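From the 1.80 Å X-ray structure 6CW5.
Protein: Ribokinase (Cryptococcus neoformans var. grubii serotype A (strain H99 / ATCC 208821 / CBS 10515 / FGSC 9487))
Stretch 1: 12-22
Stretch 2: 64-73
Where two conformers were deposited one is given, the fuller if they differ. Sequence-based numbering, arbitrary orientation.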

# COMPACT_ATOMS: atom_id res chain seq x y z
N SER A 12 4.00 -26.94 -9.20
CA SER A 12 4.99 -27.07 -8.13
C SER A 12 4.89 -25.92 -7.14
O SER A 12 4.91 -24.74 -7.51
N SER A 13 4.82 -26.25 -5.86
CA SER A 13 4.45 -25.24 -4.87
C SER A 13 5.62 -24.33 -4.51
O SER A 13 6.75 -24.77 -4.32
N ARG A 14 5.32 -23.03 -4.40
CA ARG A 14 6.32 -22.05 -4.00
C ARG A 14 5.60 -20.95 -3.24
O ARG A 14 4.56 -20.46 -3.68
N CYS A 15 6.15 -20.58 -2.08
CA CYS A 15 5.53 -19.61 -1.19
C CYS A 15 6.26 -18.28 -1.25
O CYS A 15 7.49 -18.24 -1.16
N LEU A 16 5.51 -17.20 -1.36
CA LEU A 16 6.08 -15.87 -1.16
C LEU A 16 5.63 -15.39 0.20
O LEU A 16 4.43 -15.42 0.52
N VAL A 17 6.60 -15.00 1.03
CA VAL A 17 6.33 -14.32 2.30
C VAL A 17 6.55 -12.84 2.07
O VAL A 17 7.68 -12.40 1.79
N ARG A 18 5.49 -12.04 2.17
CA ARG A 18 5.63 -10.60 2.10
C ARG A 18 5.52 -10.12 3.54
O ARG A 18 4.44 -10.17 4.14
N GLY A 19 6.65 -9.73 4.13
CA GLY A 19 6.58 -9.46 5.56
C GLY A 19 7.88 -8.92 6.11
O GLY A 19 8.76 -8.48 5.38
N SER A 20 7.98 -8.98 7.42
CA SER A 20 8.98 -8.22 8.16
C SER A 20 10.21 -9.05 8.49
O SER A 20 10.15 -10.27 8.59
N VAL A 21 11.31 -8.33 8.75
CA VAL A 21 12.53 -8.86 9.35
C VAL A 21 12.85 -7.98 10.54
O VAL A 21 12.92 -6.76 10.40
N ASN A 22 13.05 -8.60 11.71
CA ASN A 22 13.38 -7.87 12.92
C ASN A 22 14.67 -8.40 13.52
O ASN A 22 14.96 -9.60 13.44
N GLY A 64 9.72 -26.55 2.32
CA GLY A 64 9.05 -25.82 1.26
C GLY A 64 9.96 -24.82 0.57
O GLY A 64 10.87 -24.27 1.17
N GLN A 65 9.70 -24.59 -0.72
CA GLN A 65 10.38 -23.53 -1.46
C GLN A 65 9.76 -22.21 -1.07
O GLN A 65 8.54 -22.05 -1.20
N VAL A 66 10.57 -21.26 -0.60
CA VAL A 66 9.99 -20.03 -0.09
C VAL A 66 10.93 -18.88 -0.41
O VAL A 66 12.16 -19.05 -0.47
N GLU A 67 10.34 -17.73 -0.69
CA GLU A 67 11.04 -16.47 -0.95
C GLU A 67 10.49 -15.41 -0.02
O GLU A 67 9.29 -15.38 0.24
N LEU A 68 11.35 -14.51 0.47
CA LEU A 68 10.93 -13.42 1.35
C LEU A 68 11.06 -12.08 0.63
O LEU A 68 12.09 -11.81 -0.02
N ASP A 69 9.98 -11.28 0.66
CA ASP A 69 9.94 -9.97 0.02
C ASP A 69 9.81 -8.93 1.14
O ASP A 69 8.83 -8.94 1.88
N GLY A 70 10.79 -8.04 1.26
CA GLY A 70 10.76 -7.07 2.35
C GLY A 70 12.03 -6.26 2.33
O GLY A 70 12.66 -6.12 1.28
N ALA A 71 12.45 -5.73 3.48
CA ALA A 71 13.63 -4.87 3.47
C ALA A 71 14.32 -4.91 4.82
O ALA A 71 13.68 -5.02 5.87
N ILE A 72 15.64 -4.75 4.79
CA ILE A 72 16.46 -4.62 5.99
C ILE A 72 17.38 -3.42 5.81
O ILE A 72 17.52 -2.87 4.71
N GLY A 73 18.06 -3.05 6.90
CA GLY A 73 19.19 -2.15 6.78
C GLY A 73 20.50 -2.92 6.70
O GLY A 73 20.52 -4.14 6.85

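Strands within the two stretches run side by side and parallel, with Cys15 to Arg18 in register with Val66 to Asp69, so that side chains alternate between two faces of the sheet: Cys15, Val17, Val66 and Leu68 on one, Leu16, Arg18, Glu67 and Asp69 on the other. At Ser13 the side chain (m) points sideways, and the link is made by water 1, which donates to Ser13 O (2.9 Å) and accepts from Gln65 N (2.9 Å). Arg14 also leaves its backbone sideways, but an extended start (chi1 t, chi2 t) and a turn at chi3 (m) bring the guanidinium over Gln65. There Arg14 NH2 lies 2.5 Å from Gln65 OE1, one guanidinium face covers Gln65 CB, and Arg14 NH1 forms a long salt bridge with Glu67 OE2 (3.8 Å); Gln65 (m, m) points toward stretch 1 to meet it. From Cys15 the backbone ladder takes over: Cys15 N donates to Gln65 O (2.9 Å) and Glu67 N to Cys15 O (2.9 Å). The Cys15 side chain (t) is buried, its CB 4.1 Å from CG2 of Val66 (p). On the other face Leu16 (t, p) leans across the sheet, CD1 reaching 4.2 Å from Glu67 CB and 3.8 Å from Asp69 CB, so it packs on the aliphatic starts of two acidic residues. Val17 (t) returns to the apolar face and bridges two neighbours, with CG2 3.6 Å from Val66 CG2 and CG1 3.7 Å from CD1 of Leu68 (t, p). Its backbone is held at both ends, N donating to Glu67 O (2.8 Å) and O accepting from Asp69 N (2.8 Å). Arg18 (t, p, t) lies along Asp69 (t), CD 3.8 Å from CG; NH1 donates to Asp69 O (3.2 Å), which sits at the guanidinium edge and also accepts from Gly19 N (3.2 Å). Arg18 NE is 4.2 Å from Asp69 OD1, but that oxygen lies well out of the guanidinium plane, so only the charges are near. From Gly19 the two stretches draw apart. Gly70 has no side chain, and a CB there would clash with Gly19 O at 2.6 Å. Water 2 fills in, 2.8 Å from Gly19 O and accepting from Ala71 N at 2.9 Å. Ser20 (p) points away, whereas Val21 (t) points toward stretch 2 and spans the wider gap, CG2 3.6 Å from Leu68 CD2 and CG1 3.6 Å from CG2 of Ile72 (p, t). Water 3 lies 2.8 Å from both Val21 O and Ala71 O.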

# COMPACT_ATOMS: atom_id res chain seq x y z
CB SER A 12 6.40 -27.13 -8.71
OG SER A 12 6.84 -28.48 -8.78
CB SER A 13 3.91 -25.92 -3.61
OG SER A 13 2.76 -26.69 -3.93
CB ARG A 14 7.08 -21.48 -5.21
CG ARG A 14 8.23 -20.53 -4.81
CD ARG A 14 9.18 -20.23 -5.97
NE ARG A 14 9.88 -21.44 -6.40
CZ ARG A 14 11.13 -21.75 -6.06
NH1 ARG A 14 11.85 -20.95 -5.29
NH2 ARG A 14 11.66 -22.88 -6.51
CB CYS A 15 5.54 -20.12 0.25
SG CYS A 15 4.72 -19.00 1.40
CB LEU A 16 5.60 -14.90 -2.24
CG LEU A 16 6.05 -13.45 -2.07
CD1 LEU A 16 7.57 -13.28 -2.21
CD2 LEU A 16 5.31 -12.64 -3.13
CB VAL A 17 7.22 -14.83 3.44
CG1 VAL A 17 6.85 -14.14 4.78
CG2 VAL A 17 7.11 -16.36 3.56
CB ARG A 18 4.56 -9.97 1.22
CG ARG A 18 4.50 -8.44 1.26
CD ARG A 18 5.76 -7.75 0.74
NE ARG A 18 5.64 -6.30 0.94
CZ ARG A 18 6.35 -5.62 1.83
NH1 ARG A 18 7.32 -6.21 2.54
NH2 ARG A 18 6.13 -4.31 1.99
CB SER A 20 8.34 -7.74 9.47
OG SER A 20 7.85 -8.88 10.19
CB VAL A 21 13.70 -8.86 8.36
CG1 VAL A 21 14.98 -9.41 9.01
CG2 VAL A 21 13.31 -9.67 7.12
CB ASN A 22 12.31 -8.01 14.01
CG ASN A 22 11.01 -7.32 13.65
OD1 ASN A 22 10.99 -6.34 12.93
ND2 ASN A 22 9.94 -7.80 14.21
CB GLN A 65 10.24 -23.74 -2.96
CG GLN A 65 10.86 -25.00 -3.47
CD GLN A 65 12.32 -24.79 -3.75
OE1 GLN A 65 12.70 -24.46 -4.87
NE2 GLN A 65 13.15 -24.95 -2.72
CB VAL A 66 9.72 -20.12 1.44
CG1 VAL A 66 11.02 -20.47 2.21
CG2 VAL A 66 9.08 -18.85 1.94
CB GLU A 67 10.83 -15.98 -2.39
CG GLU A 67 11.32 -16.91 -3.49
CD GLU A 67 12.73 -16.61 -3.94
OE1 GLU A 67 13.22 -15.46 -3.76
OE2 GLU A 67 13.36 -17.53 -4.49
CB LEU A 68 11.77 -13.42 2.64
CG LEU A 68 11.46 -12.28 3.63
CD1 LEU A 68 10.03 -12.38 4.16
CD2 LEU A 68 12.48 -12.29 4.79
CB ASP A 69 8.75 -9.92 -0.96
CG ASP A 69 8.62 -8.60 -1.68
OD1 ASP A 69 9.08 -7.56 -1.19
OD2 ASP A 69 7.96 -8.58 -2.73
CB ALA A 71 13.26 -3.43 3.12
CB ILE A 72 17.30 -5.88 6.28
CG1 ILE A 72 18.21 -6.19 5.07
CG2 ILE A 72 16.37 -7.06 6.62
CD1 ILE A 72 19.31 -7.23 5.38
O HOH W 1 7.78 -26.30 -2.04
O HOH W 2 10.55 -6.37 5.63
O HOH W 3 13.78 -4.74 8.62